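Putative type VI secretion protein (Escherichia coli, PDB 4HH5) is the N-terminal domain of ClpV1, a Clp-family chaperone of type VI secretion that as a whole probably binds and hydrolyses ATP. Local coordinates at residues 36-41 and 92-97; 62-67 and 137-142; 112-117 and 151-156. All blocks are in the same frame, centred on the assembly; numbering follows the deposited sequence.

Contact 1: residues 36-41 and 92-97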
# COMPACT_ATOMS: atom_id res chain seq x y z
N ALA A 36 -1.27 -5.11 17.76
CA ALA A 36 -2.28 -4.07 17.89
C ALA A 36 -2.52 -3.25 16.63
O ALA A 36 -3.66 -2.86 16.38
CB ALA A 36 -1.96 -3.15 19.05
N GLU A 37 -1.46 -2.94 15.86
CA GLU A 37 -1.63 -2.04 14.71
C GLU A 37 -1.25 -2.56 13.33
O GLU A 37 -0.19 -3.15 13.16
CB GLU A 37 -1.02 -0.66 15.00
CG GLU A 37 -1.65 0.05 16.21
CD GLU A 37 -1.16 1.45 16.49
OE1 GLU A 37 -1.89 2.26 17.08
OE2 GLU A 37 0.07 1.77 16.11
N ILE A 38 -2.11 -2.28 12.34
CA ILE A 38 -1.88 -2.64 10.94
C ILE A 38 -1.09 -1.47 10.35
O ILE A 38 -1.61 -0.35 10.28
CB ILE A 38 -3.20 -2.93 10.16
CG1 ILE A 38 -4.07 -3.98 10.89
CG2 ILE A 38 -2.89 -3.38 8.72
CD1 ILE A 38 -5.55 -3.82 10.71
N THR A 39 0.18 -1.72 10.00
CA THR A 39 1.08 -0.69 9.48
C THR A 39 1.18 -0.73 7.94
O THR A 39 0.83 -1.76 7.34
CB THR A 39 2.48 -0.89 10.08
OG1 THR A 39 3.04 -2.06 9.50
CG2 THR A 39 2.48 -0.95 11.61
N PRO A 40 1.73 0.33 7.27
CA PRO A 40 1.92 0.26 5.81
C PRO A 40 2.85 -0.88 5.41
O PRO A 40 2.68 -1.41 4.33
CB PRO A 40 2.52 1.63 5.45
CG PRO A 40 2.19 2.52 6.60
CD PRO A 40 2.21 1.63 7.80
N GLU A 41 3.79 -1.28 6.30
CA GLU A 41 4.70 -2.40 6.04
C GLU A 41 3.91 -3.71 5.93
O GLU A 41 4.20 -4.50 5.03
CB GLU A 41 5.81 -2.52 7.10
CG GLU A 41 6.85 -1.41 7.05
CD GLU A 41 6.52 -0.14 7.81
OE1 GLU A 41 5.36 0.03 8.26
OE2 GLU A 41 7.44 0.70 7.95
N GLN A 92 -1.78 4.91 12.80
CA GLN A 92 -1.81 6.34 12.47
C GLN A 92 -1.19 6.57 11.08
O GLN A 92 -1.78 7.27 10.26
CB GLN A 92 -1.05 7.12 13.57
CG GLN A 92 -0.59 8.53 13.22
N SER A 93 -0.02 5.94 10.82
CA SER A 93 0.70 6.03 9.55
C SER A 93 -0.11 5.42 8.40
O SER A 93 -0.01 5.90 7.26
CB SER A 93 2.05 5.34 9.65
OG SER A 93 1.87 4.00 10.08
N LEU A 94 -0.93 4.37 8.69
CA LEU A 94 -1.77 3.75 7.68
C LEU A 94 -2.97 4.61 7.31
O LEU A 94 -3.30 4.69 6.12
CB LEU A 94 -2.18 2.31 8.03
CG LEU A 94 -2.56 1.43 6.82
CD1 LEU A 94 -1.59 1.63 5.68
CD2 LEU A 94 -2.54 -0.02 7.18
N ASN A 95 -3.61 5.27 8.31
CA ASN A 95 -4.73 6.19 8.07
C ASN A 95 -4.23 7.38 7.24
O ASN A 95 -4.92 7.81 6.33
CB ASN A 95 -5.33 6.69 9.40
CG ASN A 95 -6.09 5.65 10.19
OD1 ASN A 95 -6.88 4.88 9.65
ND2 ASN A 95 -5.89 5.65 11.50
N ALA A 96 -3.01 7.87 7.55
CA ALA A 96 -2.35 8.97 6.83
C ALA A 96 -2.02 8.56 5.38
O ALA A 96 -2.30 9.33 4.47
CB ALA A 96 -1.09 9.39 7.56
N LEU A 97 -1.46 7.34 5.17
CA LEU A 97 -1.13 6.82 3.83
C LEU A 97 -2.39 6.67 2.98
O LEU A 97 -2.40 7.08 1.83
CB LEU A 97 -0.35 5.49 3.91
CG LEU A 97 -0.08 4.76 2.57
CD1 LEU A 97 1.00 5.47 1.75
CD2 LEU A 97 0.33 3.31 2.81
O HOH W 1 0.13 4.41 15.30
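The backbones come close where the start of helix 40-50 passes beside the first turn of helix 92-107, the CA atoms of P40 and L94 being 5.4 Å apart. Residues 37-38 form a short strand, T39 takes the N-cap position, and helix 40-50 starts at P40; residues 92-97 are helical throughout, with A96 and L97 bonded back to the carbonyls of Q92 and S93. P40 and L94 carry the contact, burying similar areas. L94 CG is anti to the backbone N (chi1 -156°), which brings L94 CD2 to 3.3 Å from I38 O. L94 CD2 is also 3.7 Å from I38 CG2. P40 and L94 run past each other in opposite senses, with L94 CD1 against P40 CG and 3.8 Å from P40 CA. One turn on, L97 CD2 touches P40 CB at 3.8 Å. At the other end of the ring, P40 CD abuts S93 OG at 3.3 Å, a van der Waals approach of a hydroxyl to a ring carbon. Outside this apolar patch a water bridges the segments, donating to E37 OE2 at 2.8 Å and accepting from the backbone N of Q92 at 3.2 Å, an amide in the first turn of its helix. The patch is closed by helix 17-32, which offers A26, A27 and C30 to I38 and L23 to L94, and by W43 of helix 40-50, which touches L94 and L97. Strand 37-38 pairs in parallel with strand 89-90, so in this Clp N-terminal (Clp R) domain two neighbouring strands lead into the two helices joined here.

Contact 2: residues 62-67 and 137-142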
# COMPACT_ATOMS: atom_id res chain seq x y z
N TYR A 62 11.75 -1.54 -13.69
CA TYR A 62 12.93 -0.84 -13.17
C TYR A 62 13.97 -1.72 -12.51
O TYR A 62 14.90 -1.22 -11.88
CB TYR A 62 12.51 0.38 -12.33
CG TYR A 62 11.80 1.39 -13.19
CD1 TYR A 62 12.50 2.21 -14.07
CD2 TYR A 62 10.41 1.44 -13.22
CE1 TYR A 62 11.84 3.09 -14.92
CE2 TYR A 62 9.73 2.32 -14.07
CZ TYR A 62 10.46 3.14 -14.93
OH TYR A 62 9.80 4.00 -15.76
N ASP A 63 13.84 -3.04 -12.69
CA ASP A 63 14.75 -4.07 -12.21
C ASP A 63 15.10 -3.96 -10.73
O ASP A 63 16.27 -4.00 -10.35
CB ASP A 63 15.99 -4.17 -13.11
CG ASP A 63 16.67 -5.52 -13.03
OD1 ASP A 63 15.94 -6.55 -13.03
OD2 ASP A 63 17.91 -5.56 -12.95
N TRP A 64 14.08 -3.80 -9.89
CA TRP A 64 14.27 -3.76 -8.45
C TRP A 64 14.62 -5.16 -7.98
O TRP A 64 14.14 -6.15 -8.56
CB TRP A 64 12.98 -3.34 -7.74
CG TRP A 64 12.49 -1.94 -8.03
CD1 TRP A 64 13.12 -0.97 -8.75
CD2 TRP A 64 11.28 -1.36 -7.56
NE1 TRP A 64 12.37 0.17 -8.78
CE2 TRP A 64 11.22 -0.05 -8.06
CE3 TRP A 64 10.19 -1.85 -6.80
CZ2 TRP A 64 10.13 0.80 -7.82
CZ3 TRP A 64 9.11 -1.02 -6.58
CH2 TRP A 64 9.10 0.30 -7.06
N ASP A 65 15.46 -5.26 -6.95
CA ASP A 65 15.76 -6.56 -6.37
C ASP A 65 14.57 -6.82 -5.43
O ASP A 65 14.56 -6.34 -4.30
CB ASP A 65 17.12 -6.54 -5.63
CG ASP A 65 17.49 -7.85 -4.93
OD1 ASP A 65 16.65 -8.78 -4.92
OD2 ASP A 65 18.58 -7.92 -4.36
N MET A 66 13.54 -7.51 -5.94
CA MET A 66 12.30 -7.81 -5.20
C MET A 66 12.55 -8.70 -4.00
O MET A 66 11.84 -8.57 -2.99
CB MET A 66 11.22 -8.42 -6.11
CG MET A 66 10.86 -7.57 -7.31
SD MET A 66 10.25 -5.91 -6.89
CE MET A 66 8.55 -6.29 -6.51
N ASP A 67 13.53 -9.62 -4.10
CA ASP A 67 13.89 -10.54 -3.01
C ASP A 67 14.37 -9.77 -1.80
O ASP A 67 13.95 -10.09 -0.70
CB ASP A 67 14.96 -11.56 -3.46
CG ASP A 67 14.43 -12.73 -4.27
OD1 ASP A 67 13.32 -12.61 -4.85
OD2 ASP A 67 15.12 -13.77 -4.34
N LEU A 137 11.20 1.79 -3.69
CA LEU A 137 9.86 2.35 -3.78
C LEU A 137 9.90 3.90 -3.77
O LEU A 137 8.97 4.54 -4.24
CB LEU A 137 9.00 1.82 -2.61
CG LEU A 137 8.42 0.39 -2.76
CD1 LEU A 137 9.48 -0.69 -2.57
CD2 LEU A 137 7.32 0.15 -1.76
N LEU A 138 10.99 4.49 -3.26
CA LEU A 138 11.19 5.94 -3.18
C LEU A 138 11.95 6.53 -4.38
O LEU A 138 12.19 7.74 -4.41
CB LEU A 138 11.90 6.31 -1.85
CG LEU A 138 11.30 5.74 -0.55
CD1 LEU A 138 12.14 6.14 0.65
CD2 LEU A 138 9.85 6.19 -0.35
N THR A 139 12.32 5.69 -5.36
CA THR A 139 13.11 6.11 -6.53
C THR A 139 12.33 6.83 -7.63
O THR A 139 12.92 7.65 -8.33
CB THR A 139 14.01 4.99 -7.08
OG1 THR A 139 13.20 3.92 -7.57
CG2 THR A 139 15.04 4.49 -6.07
N LEU A 140 11.04 6.52 -7.80
CA LEU A 140 10.21 7.15 -8.82
C LEU A 140 9.45 8.32 -8.21
O LEU A 140 8.99 8.22 -7.08
CB LEU A 140 9.22 6.15 -9.45
CG LEU A 140 9.81 4.90 -10.13
CD1 LEU A 140 8.78 3.79 -10.23
CD2 LEU A 140 10.38 5.24 -11.51
N SER A 141 9.36 9.44 -8.93
CA SER A 141 8.61 10.61 -8.47
C SER A 141 7.13 10.42 -8.83
O SER A 141 6.80 9.56 -9.66
CB SER A 141 9.14 11.86 -9.15
OG SER A 141 8.84 11.81 -10.53
N GLN A 142 6.24 11.26 -8.26
CA GLN A 142 4.81 11.21 -8.58
C GLN A 142 4.57 11.52 -10.06
O GLN A 142 3.72 10.88 -10.69
CB GLN A 142 3.99 12.14 -7.67
CG GLN A 142 2.46 12.14 -7.92
CD GLN A 142 1.86 10.75 -8.02
OE1 GLN A 142 1.82 10.00 -7.06
NE2 GLN A 142 1.36 10.39 -9.18
O HOH W 2 13.02 2.74 -10.01
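In this mainly helical Clp N-terminal (Clp R) domain, the contact joins two helix connections: the one between helices 54-61 and 66-78, and the 3-10 turn and loop that precede helix 142-147. The backbones stay well separated, W64 and L137 being the nearer of the matched pairs with CA atoms 8.9 Å apart, so side chains bridge most of the gap, with L137 adding its backbone N and CA. The aromatic part is a CH-pi contact. L140 CD2 stands over the face of the Y62 ring, 4.0 Å from its centroid and 13° off the normal, which places the methyl nearly over the ring centre. The apolar part spreads from the same leucine. L140 CD2 covers Y62, and L140 CD1 lies between the rings, 4.1 Å from W64 CZ2 and also near Y62 CD2, so one side chain serves both aromatic residues. Beyond it, the six-membered end of the indole runs against L137, whose backbone rather than its branch comes over the ring: the N sits above one face, offset toward the rim, and CA is 3.9 Å from W64 CH2. Although L137 CB points away from the loop 62-67, CD1 still reaches W64 CZ3 at 4.0 Å, the two side chains crossing at about a right angle. L137 also packs on I69 of helix 66-78, L44 of helix 40-50, and L119 and L122 of helix 115-124, tying this edge to the helical core. The polar part is water-mediated. W64 NE1 and T139 OG1 face each other tip to tip, and T139 OG1 is also hydrogen-bonded to P136 O. Lying in the indole plane, the water accepts from W64 NE1 at 2.9 Å and donates to T139 OG1 at 2.7 Å.

Contact 3: residues 112-117 and 151-156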
# COMPACT_ATOMS: atom_id res chain seq x y z
N HIS A 112 -11.20 5.44 -7.63
CA HIS A 112 -10.67 4.32 -6.85
C HIS A 112 -9.19 4.43 -6.56
O HIS A 112 -8.44 4.99 -7.36
CB HIS A 112 -11.00 2.98 -7.52
CG HIS A 112 -12.47 2.69 -7.54
ND1 HIS A 112 -13.21 2.83 -8.69
CD2 HIS A 112 -13.29 2.33 -6.53
CE1 HIS A 112 -14.46 2.54 -8.35
NE2 HIS A 112 -14.55 2.22 -7.06
N ILE A 113 -8.76 3.87 -5.42
CA ILE A 113 -7.37 3.87 -5.00
C ILE A 113 -6.70 2.57 -5.44
O ILE A 113 -7.18 1.48 -5.11
CB ILE A 113 -7.21 4.09 -3.47
CG1 ILE A 113 -8.03 5.31 -2.98
CG2 ILE A 113 -5.73 4.21 -3.07
CD1 ILE A 113 -8.18 5.36 -1.43
N ARG A 114 -5.56 2.69 -6.15
CA ARG A 114 -4.77 1.54 -6.57
C ARG A 114 -3.40 1.61 -5.92
O ARG A 114 -3.08 2.65 -5.33
CB ARG A 114 -4.73 1.37 -8.10
CG ARG A 114 -4.21 2.55 -8.88
CD ARG A 114 -4.58 2.41 -10.34
NE ARG A 114 -3.79 1.38 -11.02
CZ ARG A 114 -3.88 1.11 -12.32
NH1 ARG A 114 -4.74 1.78 -13.08
NH2 ARG A 114 -3.11 0.18 -12.86
N SER A 115 -2.59 0.53 -5.99
CA SER A 115 -1.28 0.55 -5.32
C SER A 115 -0.32 1.64 -5.79
O SER A 115 0.45 2.14 -4.98
CB SER A 115 -0.62 -0.82 -5.28
OG SER A 115 -0.28 -1.27 -6.58
N VAL A 116 -0.43 2.07 -7.06
CA VAL A 116 0.41 3.17 -7.57
C VAL A 116 0.13 4.48 -6.82
O VAL A 116 1.04 5.28 -6.67
CB VAL A 116 0.37 3.33 -9.12
CG1 VAL A 116 -0.95 3.94 -9.58
CG2 VAL A 116 1.56 4.15 -9.62
N HIS A 117 -1.12 4.67 -6.33
CA HIS A 117 -1.50 5.87 -5.55
C HIS A 117 -0.91 5.80 -4.16
O HIS A 117 -0.50 6.82 -3.62
CB HIS A 117 -3.02 6.07 -5.50
CG HIS A 117 -3.66 6.18 -6.85
ND1 HIS A 117 -4.82 5.51 -7.16
CD2 HIS A 117 -3.26 6.89 -7.94
CE1 HIS A 117 -5.10 5.83 -8.41
NE2 HIS A 117 -4.18 6.65 -8.93
N LEU A 151 1.47 1.98 -19.19
CA LEU A 151 2.17 0.71 -18.96
C LEU A 151 1.48 -0.09 -17.86
O LEU A 151 1.26 -1.30 -18.02
CB LEU A 151 3.65 0.96 -18.60
CG LEU A 151 4.44 -0.32 -18.36
CD1 LEU A 151 5.29 -0.67 -19.56
CD2 LEU A 151 5.20 -0.25 -17.06
N LEU A 152 1.12 0.58 -16.75
CA LEU A 152 0.42 -0.05 -15.63
C LEU A 152 -0.92 -0.60 -16.09
O LEU A 152 -1.28 -1.72 -15.73
CB LEU A 152 0.21 0.96 -14.47
CG LEU A 152 1.46 1.43 -13.75
CD1 LEU A 152 1.11 2.46 -12.73
CD2 LEU A 152 2.20 0.25 -13.07
N ASP A 153 -1.62 0.15 -16.96
CA ASP A 153 -2.91 -0.29 -17.50
C ASP A 153 -2.76 -1.48 -18.48
O ASP A 153 -3.72 -2.23 -18.67
CB ASP A 153 -3.68 0.90 -18.10
CG ASP A 153 -4.25 1.86 -17.06
OD1 ASP A 153 -4.22 1.52 -15.85
OD2 ASP A 153 -4.76 2.93 -17.45
N ALA A 154 -1.56 -1.68 -19.05
CA ALA A 154 -1.34 -2.80 -19.95
C ALA A 154 -0.84 -4.06 -19.23
O ALA A 154 -1.06 -5.17 -19.72
CB ALA A 154 -0.35 -2.41 -21.04
N GLN A 155 -0.17 -3.91 -18.06
CA GLN A 155 0.46 -5.04 -17.37
C GLN A 155 -0.05 -5.42 -15.98
O GLN A 155 0.20 -6.54 -15.54
CB GLN A 155 1.98 -4.80 -17.31
CG GLN A 155 2.65 -4.55 -18.67
CD GLN A 155 4.15 -4.46 -18.58
OE1 GLN A 155 4.76 -4.74 -17.54
NE2 GLN A 155 4.80 -4.12 -19.68
N SER A 156 -0.67 -4.50 -15.25
CA SER A 156 -1.10 -4.74 -13.88
C SER A 156 -2.48 -5.38 -13.81
O SER A 156 -3.33 -5.06 -14.63
CB SER A 156 -1.09 -3.43 -13.09
OG SER A 156 -1.55 -3.57 -11.76
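R114, the N-cap residue of helix 115-124, spans the gap to the last turn of helix 149-155. From CB, which points toward residues 151-156, CG departs in the crowded position between the backbone N and the carbonyl carbon (chi1 57°). CD continues nearly extended, and the chain then bends at chi3 (-73°), turning the guanidinium onto the helix end. NE makes a salt bridge with D54 OD2. R114 NH1 gives the other salt bridge, to D153 OD1: the N-O distance is 2.8 Å and the N-H...O angle 156°. The carboxylate oxygen lies near the guanidinium plane and is met nearly along its C-O axis, and the two flat groups are almost coplanar, so the charges meet edge to edge. R114 NH2, which has a hydrogen-bond partner beyond the two segments, lies 3.8 Å from L152 CB. Two acids, D54 and D153, probably balance the guanidinium's charge and fix its rotation. Beside the salt bridge, V116 CG2 packs on L152 CD1 at 3.6 Å. At the helix start, R114 N donates to H117 ND1 at 3.1 Å. D54, opening helix 54-61, links the ends of both helices: its OD2 also accepts from V116 N, and its OD1 bonds S156 OG. Three helices of the Clp N-terminal domain thus converge in this structural contact, while I113 packs on L98, A101 and W102 of helix 92-107.

In the fold
After helix 2-14, helix 17-32 follows and later covers contact 1, whose first segment leads into helix 40-50. Before that contact closes, the chain passes helix 54-61 and opens contact 2 at residues 62-67. Helix 66-78 and strand 89-90 follow, and residues 92-97 close contact 1. Contact 3 opens at 112-117, contact 2 closes at 137-142, and contact 3 closes at 151-156. Contact 2 therefore crosses both others, whereas contacts 1 and 3 are in series, on opposite sides of the chain's centre and about 21 Å apart between centres. Together they tie the strand-led helix starts, the loop after helix 54-61 and the C-terminal helices into one domain.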